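Local atomic coordinates of histidine-containing phosphotransfer protein (Oryza sativa, PDB entry 1YVI), a protein that relays phosphoryl groups between cytokinin sensor histidine kinases and B-type response regulators in the multistep His-to-Asp phosphorelay of rice. Residues L6-M17 / K130-I141; I57-L65 / L114-F124. One frame throughout, in Å; residues are numbered along the deposited sequence.

Helix 2-19 opens the chain, and its residues 6-17 pack on the last helix, 110-142: contact 1 closes a loop of 112 intervening residues, about three quarters of the chain. Within that span, the later part of helix 42-65, residues 57-65, pairs with 114-124 in contact 2 after helices 72-89 and 92-106 have gone by. The smaller loop thus lies wholly within the larger one, and the two do not cross. Both contacts draw on helix 110-142, contact 2 on its N-terminal part and contact 1 on its C-terminal part, with centres about 27 Å apart. The long helix thereby joins the N-terminal helix to the helical bundle.

Contact 1. Residues L6-M17 / K130-I141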
loop_
_atom_site.group_PDB
_atom_site.type_symbol
_atom_site.label_atom_id
_atom_site.label_comp_id
_atom_site.label_asym_id
_atom_site.label_seq_id
_atom_site.Cartn_x
_atom_site.Cartn_y
_atom_site.Cartn_z
ATOM N N LEU A 6 -16.733 -16.914 -8.831
ATOM C CA LEU A 6 -15.457 -16.321 -8.396
ATOM C C LEU A 6 -15.212 -14.966 -9.024
ATOM O O LEU A 6 -14.743 -14.055 -8.337
ATOM C CB LEU A 6 -14.240 -17.262 -8.621
ATOM C CG LEU A 6 -14.032 -18.525 -7.734
ATOM C CD1 LEU A 6 -13.117 -19.518 -8.496
ATOM C CD2 LEU A 6 -13.505 -18.293 -6.295
ATOM N N ARG A 7 -15.545 -14.821 -10.309
ATOM C CA ARG A 7 -15.491 -13.529 -10.966
ATOM C C ARG A 7 -16.349 -12.468 -10.261
ATOM O O ARG A 7 -15.905 -11.314 -10.097
ATOM C CB ARG A 7 -15.824 -13.653 -12.472
ATOM C CG ARG A 7 -14.649 -14.329 -13.290
ATOM C CD ARG A 7 -14.845 -14.314 -14.827
ATOM N NE ARG A 7 -14.990 -15.660 -15.402
ATOM C CZ ARG A 7 -16.088 -16.123 -16.009
ATOM N NH1 ARG A 7 -17.166 -15.355 -16.139
ATOM N NH2 ARG A 7 -16.112 -17.364 -16.496
ATOM N N ASP A 8 -17.556 -12.848 -9.831
ATOM C CA ASP A 8 -18.436 -11.921 -9.164
ATOM C C ASP A 8 -17.934 -11.559 -7.785
ATOM O O ASP A 8 -18.139 -10.439 -7.343
ATOM C CB ASP A 8 -19.853 -12.490 -9.029
ATOM C CG ASP A 8 -20.613 -12.505 -10.367
ATOM O OD1 ASP A 8 -20.227 -11.786 -11.343
ATOM O OD2 ASP A 8 -21.609 -13.250 -10.422
ATOM N N GLN A 9 -17.381 -12.543 -7.086
ATOM C CA GLN A 9 -16.680 -12.292 -5.818
ATOM C C GLN A 9 -15.548 -11.263 -5.996
ATOM O O GLN A 9 -15.423 -10.326 -5.226
ATOM C CB GLN A 9 -16.114 -13.592 -5.274
ATOM C CG GLN A 9 -17.185 -14.463 -4.661
ATOM C CD GLN A 9 -16.687 -15.871 -4.363
ATOM O OE1 GLN A 9 -15.915 -16.075 -3.426
ATOM N NE2 GLN A 9 -17.135 -16.860 -5.167
ATOM N N LEU A 10 -14.719 -11.458 -7.005
ATOM C CA LEU A 10 -13.648 -10.515 -7.277
ATOM C C LEU A 10 -14.159 -9.131 -7.664
ATOM O O LEU A 10 -13.604 -8.124 -7.232
ATOM C CB LEU A 10 -12.715 -11.092 -8.345
ATOM C CG LEU A 10 -11.514 -10.207 -8.738
ATOM C CD1 LEU A 10 -10.603 -9.947 -7.480
ATOM C CD2 LEU A 10 -10.698 -10.793 -9.925
ATOM N N THR A 11 -15.219 -9.061 -8.486
ATOM C CA THR A 11 -15.806 -7.787 -8.887
ATOM C C THR A 11 -16.333 -7.039 -7.662
ATOM O O THR A 11 -16.117 -5.824 -7.510
ATOM C CB THR A 11 -16.969 -8.039 -9.889
ATOM O OG1 THR A 11 -16.400 -8.600 -11.071
ATOM C CG2 THR A 11 -17.737 -6.744 -10.234
ATOM N N ALA A 12 -17.030 -7.782 -6.795
ATOM C CA ALA A 12 -17.546 -7.237 -5.563
ATOM C C ALA A 12 -16.419 -6.670 -4.693
ATOM O O ALA A 12 -16.501 -5.539 -4.202
ATOM C CB ALA A 12 -18.330 -8.302 -4.802
ATOM N N LEU A 13 -15.376 -7.457 -4.482
ATOM C CA LEU A 13 -14.207 -6.956 -3.709
ATOM C C LEU A 13 -13.585 -5.692 -4.296
ATOM O O LEU A 13 -13.407 -4.705 -3.570
ATOM C CB LEU A 13 -13.130 -8.021 -3.583
ATOM C CG LEU A 13 -11.849 -7.630 -2.828
ATOM C CD1 LEU A 13 -12.167 -7.359 -1.350
ATOM C CD2 LEU A 13 -10.894 -8.781 -2.924
ATOM N N LEU A 14 -13.199 -5.727 -5.577
ATOM C CA LEU A 14 -12.633 -4.530 -6.231
ATOM C C LEU A 14 -13.555 -3.319 -6.126
ATOM O O LEU A 14 -13.087 -2.202 -5.836
ATOM C CB LEU A 14 -12.281 -4.776 -7.707
ATOM C CG LEU A 14 -11.301 -5.918 -7.969
ATOM C CD1 LEU A 14 -11.338 -6.322 -9.456
ATOM C CD2 LEU A 14 -9.929 -5.520 -7.484
ATOM N N SER A 15 -14.854 -3.506 -6.356
ATOM C CA SER A 15 -15.769 -2.376 -6.265
ATOM C C SER A 15 -15.767 -1.755 -4.844
ATOM O O SER A 15 -15.728 -0.533 -4.666
ATOM C CB SER A 15 -17.174 -2.785 -6.723
ATOM O OG SER A 15 -18.174 -2.114 -5.987
ATOM N N SER A 16 -15.773 -2.594 -3.834
ATOM C CA SER A 16 -15.751 -2.083 -2.471
ATOM C C SER A 16 -14.394 -1.393 -2.132
ATOM O O SER A 16 -14.354 -0.466 -1.332
ATOM C CB SER A 16 -16.082 -3.211 -1.497
ATOM O OG SER A 16 -14.910 -3.984 -1.255
ATOM N N MET A 17 -13.288 -1.864 -2.703
ATOM C CA MET A 17 -12.006 -1.184 -2.464
ATOM C C MET A 17 -12.072 0.266 -2.974
ATOM O O MET A 17 -11.576 1.162 -2.312
ATOM C CB MET A 17 -10.869 -1.938 -3.105
ATOM C CG MET A 17 -10.586 -3.249 -2.397
ATOM S SD MET A 17 -9.715 -4.401 -3.447
ATOM C CE MET A 17 -8.244 -3.479 -3.858
ATOM N N LYS A 130 -7.438 -6.394 1.915
ATOM C CA LYS A 130 -8.244 -6.547 0.670
ATOM C C LYS A 130 -7.383 -7.160 -0.440
ATOM O O LYS A 130 -7.838 -8.041 -1.172
ATOM C CB LYS A 130 -8.753 -5.150 0.252
ATOM C CG LYS A 130 -9.715 -4.532 1.229
ATOM C CD LYS A 130 -10.894 -5.455 1.502
ATOM C CE LYS A 130 -11.881 -4.842 2.549
ATOM N NZ LYS A 130 -11.409 -5.018 3.949
ATOM N N PHE A 131 -6.119 -6.718 -0.547
ATOM C CA PHE A 131 -5.181 -7.313 -1.517
ATOM C C PHE A 131 -4.989 -8.783 -1.325
ATOM O O PHE A 131 -4.928 -9.481 -2.285
ATOM C CB PHE A 131 -3.787 -6.666 -1.520
ATOM C CG PHE A 131 -3.727 -5.306 -2.202
ATOM C CD1 PHE A 131 -4.675 -4.902 -3.144
ATOM C CD2 PHE A 131 -2.623 -4.459 -1.946
ATOM C CE1 PHE A 131 -4.549 -3.653 -3.799
ATOM C CE2 PHE A 131 -2.461 -3.242 -2.633
ATOM C CZ PHE A 131 -3.440 -2.810 -3.533
ATOM N N GLN A 132 -4.874 -9.258 -0.097
ATOM C CA GLN A 132 -4.639 -10.667 0.129
ATOM C C GLN A 132 -5.860 -11.512 -0.282
ATOM O O GLN A 132 -5.727 -12.541 -0.909
ATOM C CB GLN A 132 -4.328 -10.909 1.619
ATOM C CG GLN A 132 -2.926 -10.394 2.039
ATOM C CD GLN A 132 -1.820 -10.989 1.214
ATOM O OE1 GLN A 132 -1.678 -12.183 1.210
ATOM N NE2 GLN A 132 -1.034 -10.150 0.511
ATOM N N THR A 133 -7.043 -11.046 0.071
ATOM C CA THR A 133 -8.309 -11.663 -0.400
ATOM C C THR A 133 -8.369 -11.653 -1.954
ATOM O O THR A 133 -8.730 -12.662 -2.567
ATOM C CB THR A 133 -9.522 -10.926 0.219
ATOM O OG1 THR A 133 -9.440 -10.967 1.675
ATOM C CG2 THR A 133 -10.849 -11.553 -0.238
ATOM N N MET A 134 -8.012 -10.533 -2.577
ATOM C CA MET A 134 -7.965 -10.423 -4.062
ATOM C C MET A 134 -7.048 -11.483 -4.640
ATOM O O MET A 134 -7.416 -12.180 -5.605
ATOM C CB MET A 134 -7.505 -9.017 -4.479
ATOM C CG MET A 134 -7.541 -8.778 -5.961
ATOM S SD MET A 134 -6.472 -7.376 -6.374
ATOM C CE MET A 134 -4.936 -8.205 -6.593
ATOM N N LEU A 135 -5.859 -11.614 -4.061
ATOM C CA LEU A 135 -4.827 -12.589 -4.558
ATOM C C LEU A 135 -5.322 -14.034 -4.545
ATOM O O LEU A 135 -5.062 -14.826 -5.488
ATOM C CB LEU A 135 -3.521 -12.508 -3.747
ATOM C CG LEU A 135 -2.747 -11.193 -3.899
ATOM C CD1 LEU A 135 -1.605 -11.084 -2.872
ATOM C CD2 LEU A 135 -2.166 -11.069 -5.304
ATOM N N GLN A 136 -5.973 -14.387 -3.444
ATOM C CA GLN A 136 -6.570 -15.696 -3.268
ATOM C C GLN A 136 -7.647 -15.898 -4.337
ATOM O O GLN A 136 -7.645 -16.931 -5.036
ATOM C CB GLN A 136 -7.123 -15.779 -1.849
ATOM C CG GLN A 136 -7.670 -17.107 -1.327
ATOM C CD GLN A 136 -7.843 -17.013 0.226
ATOM O OE1 GLN A 136 -7.682 -15.922 0.802
ATOM N NE2 GLN A 136 -8.157 -18.143 0.894
ATOM N N LEU A 137 -8.538 -14.919 -4.516
ATOM C CA LEU A 137 -9.523 -14.994 -5.624
ATOM C C LEU A 137 -8.886 -15.067 -7.007
ATOM O O LEU A 137 -9.292 -15.904 -7.825
ATOM C CB LEU A 137 -10.549 -13.826 -5.577
ATOM C CG LEU A 137 -11.411 -13.757 -4.298
ATOM C CD1 LEU A 137 -12.252 -12.438 -4.250
ATOM C CD2 LEU A 137 -12.307 -14.963 -4.256
ATOM N N GLU A 138 -7.911 -14.198 -7.289
ATOM C CA GLU A 138 -7.194 -14.222 -8.565
ATOM C C GLU A 138 -6.578 -15.626 -8.789
ATOM O O GLU A 138 -6.753 -16.222 -9.871
ATOM C CB GLU A 138 -6.139 -13.093 -8.675
ATOM C CG GLU A 138 -6.711 -11.664 -8.792
ATOM C CD GLU A 138 -6.843 -11.130 -10.223
ATOM O OE1 GLU A 138 -7.560 -11.764 -11.053
ATOM O OE2 GLU A 138 -6.233 -10.057 -10.510
ATOM N N GLN A 139 -5.913 -16.173 -7.769
ATOM C CA GLN A 139 -5.338 -17.539 -7.842
ATOM C C GLN A 139 -6.359 -18.580 -8.315
ATOM O O GLN A 139 -6.098 -19.345 -9.247
ATOM C CB GLN A 139 -4.718 -17.982 -6.507
ATOM C CG GLN A 139 -3.291 -17.514 -6.301
ATOM C CD GLN A 139 -2.827 -17.532 -4.832
ATOM O OE1 GLN A 139 -3.348 -18.291 -3.998
ATOM N NE2 GLN A 139 -1.832 -16.692 -4.515
ATOM N N GLN A 140 -7.528 -18.583 -7.701
ATOM C CA GLN A 140 -8.576 -19.532 -8.075
ATOM C C GLN A 140 -9.098 -19.291 -9.512
ATOM O O GLN A 140 -9.393 -20.232 -10.258
ATOM C CB GLN A 140 -9.721 -19.504 -7.051
ATOM C CG GLN A 140 -9.271 -19.747 -5.621
ATOM C CD GLN A 140 -10.420 -19.579 -4.627
ATOM O OE1 GLN A 140 -11.348 -20.384 -4.583
ATOM N NE2 GLN A 140 -10.368 -18.523 -3.842
ATOM N N ILE A 141 -9.207 -18.026 -9.902
ATOM C CA ILE A 141 -9.721 -17.720 -11.229
ATOM C C ILE A 141 -8.721 -18.191 -12.305
ATOM O O ILE A 141 -9.120 -18.834 -13.300
ATOM C CB ILE A 141 -10.102 -16.236 -11.359
ATOM C CG1 ILE A 141 -11.379 -15.973 -10.546
ATOM C CG2 ILE A 141 -10.249 -15.816 -12.857
ATOM C CD1 ILE A 141 -11.665 -14.500 -10.377
#
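Leu13 reaches across to the 130-141 helix as a knob among Lys130, Thr133, Met134 and Leu137. Its CB points toward that helix, and chi1 of 179° sets CG anti to the backbone N and carries both methyls to the 130-141 helix. Leu13 CD1 meets the aliphatic CD of Lys130 at 3.7 Å, the two side chains crossing at a slant. Leu13 CD2 goes deeper, down to the main chain: it lies 3.4 Å from Met134 N, near Met134 CB and beside CG2 of Thr133.

One turn earlier Leu10 repeats the insertion among Met134, Leu137, Glu138 and Ile141. Leu10 CD1 sits 3.6 Å from Met134 CG, while Leu10 CD2 faces the carboxylate of Glu138, 3.5 Å from Glu138 OE1, and the CD1 methyl of Ile141. In return Leu137 inserts among Leu6, Gln9, Leu10 and Leu13, its CD1 lying against the backbone of Leu10. This mutual knobs-into-holes packing is antiparallel: the axes of segments 6-17 and 130-141 run at 155° and approach to 9.7 Å. It lays the N-terminal helix along the C-terminal part of helix 110-142 in this all-helical HPt protein. Phe27 of helix 25-34 also touches Leu14 and Met134, while helix 42-65 reaches Phe131 through Val47 and Glu138 through Ser44.

At one end Leu6 rests its CB on Ile141 CG1 at 3.7 Å and lays CD2 against the amide of Gln140, whose chain it crosses at about a right angle. At the other end Met17 places CG on Lys130 CB; a bend at chi3 (58°) turns its CE methyl to 3.7 Å from CE1 of the Phe131 ring, which it meets obliquely. Lys130 thus offers its aliphatic chain to both Leu13 and Met17, while its ammonium end leads away from the 6-17 helix.

Contact 2. Residues I57-L65 / L114-F124; sequences IINEIATLL and LMALAVVRNDF
Apolar contacts centre on Ile58 and Leu117, whose side chains interlock as knobs in holes. Ile58 enters among Leu117, Val120, Arg121 and Phe124. Its chi1 of -71° puts CG1 anti to the carbonyl carbon, which carries CD1 across: Ile58 CD1 meets Val120 CG1 at 3.8 Å and comes obliquely to the Phe124 ring near CD2. Leu117 answers from the other helix, filling the hole formed by Ile58, Ile61, Ala62 and Leu65. Leu117 CD2 lies 3.7 Å from Ala62 N, and both methyls of Leu117 lie against Ile61 CG2. With an alanine at Ile58, the ethyl arm and CG2 are gone, which would probably leave a gap against Val120 and Phe124 and take away the methyl beside Arg121 NE. Towards the end of 57-65, the Leu65 and Leu114 side chains lie alongside one another, pointing opposite ways, with Leu65 CB 3.9 Å from Leu114 CD2.

The two segments run antiparallel at 164°, their axes 10.7 Å apart, as neighbours in the antiparallel four-helix bundle (helices 42-65, 72-89, 92-106 and 110-142) characteristic of HPt domains. Helix 72-89, which carries His80, the predicted phosphorylation site, borders them: its Tyr78 touches Ile61, and its Leu82 touches Val120.

The polar part belongs to Arg121. Its chain, extended from CG to NE, passes Ile58 CG2, which lies 3.7 Å from Arg121 NE and oblique to the guanidinium. The Ala62 CB methyl instead lies at the edge of that group, in its plane, 3.6 Å from Arg121 NH2. A water bridges the helices here: it accepts from Arg121 NH2 at 2.6 Å, also in the guanidinium plane, and donates to Asn59 OD1 at 2.7 Å. The main-chain O of Leu65 is bound by Arg110, which ties the end of 57-65 to the beginning of helix 110-142.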
loop_
_atom_site.group_PDB
_atom_site.type_symbol
_atom_site.label_atom_id
_atom_site.label_comp_id
_atom_site.label_asym_id
_atom_site.label_seq_id
_atom_site.Cartn_x
_atom_site.Cartn_y
_atom_site.Cartn_z
ATOM N N ILE A 57 9.837 -1.313 3.833
ATOM C CA ILE A 57 10.134 0.093 4.103
ATOM C C ILE A 57 9.599 0.550 5.466
ATOM O O ILE A 57 10.226 1.350 6.139
ATOM C CB ILE A 57 9.530 1.008 2.978
ATOM C CG1 ILE A 57 10.290 0.836 1.670
ATOM C CG2 ILE A 57 9.599 2.526 3.366
ATOM C CD1 ILE A 57 9.438 1.190 0.436
ATOM N N ILE A 58 8.373 0.171 5.786
ATOM C CA ILE A 58 7.807 0.495 7.116
ATOM C C ILE A 58 8.787 0.002 8.197
ATOM O O ILE A 58 9.131 0.734 9.135
ATOM C CB ILE A 58 6.419 -0.163 7.302
ATOM C CG1 ILE A 58 5.400 0.572 6.395
ATOM C CG2 ILE A 58 6.026 -0.213 8.831
ATOM C CD1 ILE A 58 4.032 -0.059 6.262
ATOM N N ASN A 59 9.277 -1.232 8.042
ATOM C CA ASN A 59 10.218 -1.783 9.032
ATOM C C ASN A 59 11.530 -1.045 9.036
ATOM O O ASN A 59 12.094 -0.841 10.107
ATOM C CB ASN A 59 10.469 -3.254 8.783
ATOM C CG ASN A 59 9.238 -4.099 9.041
ATOM O OD1 ASN A 59 8.386 -3.738 9.841
ATOM N ND2 ASN A 59 9.169 -5.263 8.381
ATOM N N GLU A 60 12.019 -0.582 7.879
ATOM C CA GLU A 60 13.262 0.238 7.870
ATOM C C GLU A 60 13.080 1.589 8.564
ATOM O O GLU A 60 13.997 2.089 9.233
ATOM C CB GLU A 60 13.811 0.516 6.443
ATOM C CG GLU A 60 14.143 -0.708 5.637
ATOM C CD GLU A 60 15.473 -1.379 5.976
ATOM O OE1 GLU A 60 16.152 -0.959 6.949
ATOM O OE2 GLU A 60 15.833 -2.347 5.244
ATOM N N ILE A 61 11.958 2.239 8.299
ATOM C CA ILE A 61 11.639 3.469 9.018
ATOM C C ILE A 61 11.566 3.235 10.545
ATOM O O ILE A 61 12.182 3.993 11.309
ATOM C CB ILE A 61 10.316 4.061 8.543
ATOM C CG1 ILE A 61 10.466 4.552 7.062
ATOM C CG2 ILE A 61 9.950 5.337 9.370
ATOM C CD1 ILE A 61 9.071 4.758 6.366
ATOM N N ALA A 62 10.825 2.202 10.975
ATOM C CA ALA A 62 10.770 1.841 12.419
ATOM C C ALA A 62 12.158 1.757 13.027
ATOM O O ALA A 62 12.416 2.342 14.100
ATOM C CB ALA A 62 9.954 0.544 12.657
ATOM N N THR A 63 13.066 1.072 12.359
ATOM C CA THR A 63 14.447 0.939 12.809
ATOM C C THR A 63 15.169 2.262 12.922
ATOM O O THR A 63 15.861 2.507 13.931
ATOM C CB THR A 63 15.260 -0.029 11.905
ATOM O OG1 THR A 63 14.654 -1.298 11.996
ATOM C CG2 THR A 63 16.726 -0.131 12.316
ATOM N N LEU A 64 15.009 3.132 11.921
ATOM C CA LEU A 64 15.611 4.441 11.993
ATOM C C LEU A 64 15.104 5.218 13.202
ATOM O O LEU A 64 15.874 5.980 13.873
ATOM C CB LEU A 64 15.363 5.234 10.696
ATOM C CG LEU A 64 16.001 4.752 9.372
ATOM C CD1 LEU A 64 15.392 5.577 8.224
ATOM C CD2 LEU A 64 17.508 4.963 9.436
ATOM N N LEU A 65 13.820 5.031 13.513
ATOM C CA LEU A 65 13.174 5.786 14.615
ATOM C C LEU A 65 13.481 5.242 16.010
ATOM O O LEU A 65 13.156 5.898 17.025
ATOM C CB LEU A 65 11.657 5.818 14.401
ATOM C CG LEU A 65 11.182 6.632 13.181
ATOM C CD1 LEU A 65 9.640 6.493 13.012
ATOM C CD2 LEU A 65 11.604 8.109 13.341
ATOM N N LEU A 114 6.865 8.519 14.795
ATOM C CA LEU A 114 6.342 7.263 15.334
ATOM C C LEU A 114 4.838 7.197 15.255
ATOM O O LEU A 114 4.280 6.163 14.882
ATOM C CB LEU A 114 6.885 6.960 16.753
ATOM C CG LEU A 114 8.297 6.402 16.871
ATOM C CD1 LEU A 114 8.782 6.508 18.353
ATOM C CD2 LEU A 114 8.423 4.975 16.408
ATOM N N MET A 115 4.169 8.303 15.543
ATOM C CA MET A 115 2.689 8.354 15.496
ATOM C C MET A 115 2.228 8.345 14.058
ATOM O O MET A 115 1.243 7.666 13.727
ATOM C CB MET A 115 2.121 9.614 16.177
ATOM C CG MET A 115 2.127 9.591 17.730
ATOM S SD MET A 115 1.051 10.963 18.290
ATOM C CE MET A 115 -0.621 10.308 18.020
ATOM N N ALA A 116 2.988 8.995 13.180
ATOM C CA ALA A 116 2.670 8.946 11.735
ATOM C C ALA A 116 2.851 7.520 11.137
ATOM O O ALA A 116 2.046 7.071 10.313
ATOM C CB ALA A 116 3.509 10.007 10.952
ATOM N N LEU A 117 3.913 6.833 11.579
ATOM C CA LEU A 117 4.191 5.484 11.102
ATOM C C LEU A 117 3.109 4.521 11.556
ATOM O O LEU A 117 2.720 3.617 10.785
ATOM C CB LEU A 117 5.560 4.982 11.558
ATOM C CG LEU A 117 6.048 3.690 10.838
ATOM C CD1 LEU A 117 6.231 3.968 9.299
ATOM C CD2 LEU A 117 7.374 3.319 11.550
ATOM N N ALA A 118 2.574 4.732 12.768
ATOM C CA ALA A 118 1.439 3.903 13.189
ATOM C C ALA A 118 0.231 4.079 12.248
ATOM O O ALA A 118 -0.449 3.100 11.917
ATOM C CB ALA A 118 1.052 4.218 14.658
ATOM N N VAL A 119 -0.053 5.320 11.814
ATOM C CA VAL A 119 -1.138 5.551 10.845
ATOM C C VAL A 119 -0.776 4.878 9.485
ATOM O O VAL A 119 -1.664 4.329 8.771
ATOM C CB VAL A 119 -1.477 7.111 10.680
ATOM C CG1 VAL A 119 -2.603 7.335 9.654
ATOM C CG2 VAL A 119 -1.822 7.804 12.116
ATOM N N VAL A 120 0.494 4.971 9.098
ATOM C CA VAL A 120 0.927 4.278 7.865
ATOM C C VAL A 120 0.582 2.783 7.980
ATOM O O VAL A 120 0.020 2.152 7.054
ATOM C CB VAL A 120 2.407 4.488 7.546
ATOM C CG1 VAL A 120 2.878 3.529 6.337
ATOM C CG2 VAL A 120 2.703 5.971 7.184
ATOM N N ARG A 121 0.847 2.208 9.143
ATOM C CA ARG A 121 0.570 0.794 9.309
ATOM C C ARG A 121 -0.934 0.573 9.218
ATOM O O ARG A 121 -1.381 -0.350 8.520
ATOM C CB ARG A 121 1.069 0.336 10.669
ATOM C CG ARG A 121 2.535 0.016 10.687
ATOM C CD ARG A 121 2.881 -0.747 12.008
ATOM N NE ARG A 121 4.326 -0.774 12.109
ATOM C CZ ARG A 121 5.060 0.132 12.779
ATOM N NH1 ARG A 121 4.467 1.104 13.460
ATOM N NH2 ARG A 121 6.389 0.015 12.796
ATOM N N ASN A 122 -1.724 1.441 9.880
ATOM C CA ASN A 122 -3.222 1.288 9.844
ATOM C C ASN A 122 -3.707 1.229 8.384
ATOM O O ASN A 122 -4.436 0.302 7.999
ATOM C CB ASN A 122 -3.903 2.450 10.569
ATOM C CG ASN A 122 -3.631 2.419 12.082
ATOM O OD1 ASN A 122 -3.056 1.452 12.597
ATOM N ND2 ASN A 122 -4.028 3.485 12.778
ATOM N N ASP A 123 -3.295 2.211 7.584
ATOM C CA ASP A 123 -3.739 2.298 6.172
ATOM C C ASP A 123 -3.169 1.160 5.325
ATOM O O ASP A 123 -3.861 0.624 4.477
ATOM C CB ASP A 123 -3.304 3.652 5.567
ATOM C CG ASP A 123 -4.139 4.851 6.128
ATOM O OD1 ASP A 123 -5.345 4.708 6.472
ATOM O OD2 ASP A 123 -3.571 5.932 6.176
ATOM N N PHE A 124 -1.911 0.780 5.579
ATOM C CA PHE A 124 -1.305 -0.339 4.847
ATOM C C PHE A 124 -2.035 -1.648 5.169
ATOM O O PHE A 124 -2.313 -2.460 4.272
ATOM C CB PHE A 124 0.188 -0.467 5.202
ATOM C CG PHE A 124 0.828 -1.695 4.649
ATOM C CD1 PHE A 124 0.906 -1.874 3.261
ATOM C CD2 PHE A 124 1.298 -2.686 5.480
ATOM C CE1 PHE A 124 1.485 -3.029 2.726
ATOM C CE2 PHE A 124 1.852 -3.858 4.957
ATOM C CZ PHE A 124 1.955 -4.009 3.582
HETATM O O HOH W 1 7.616 -2.111 11.868
#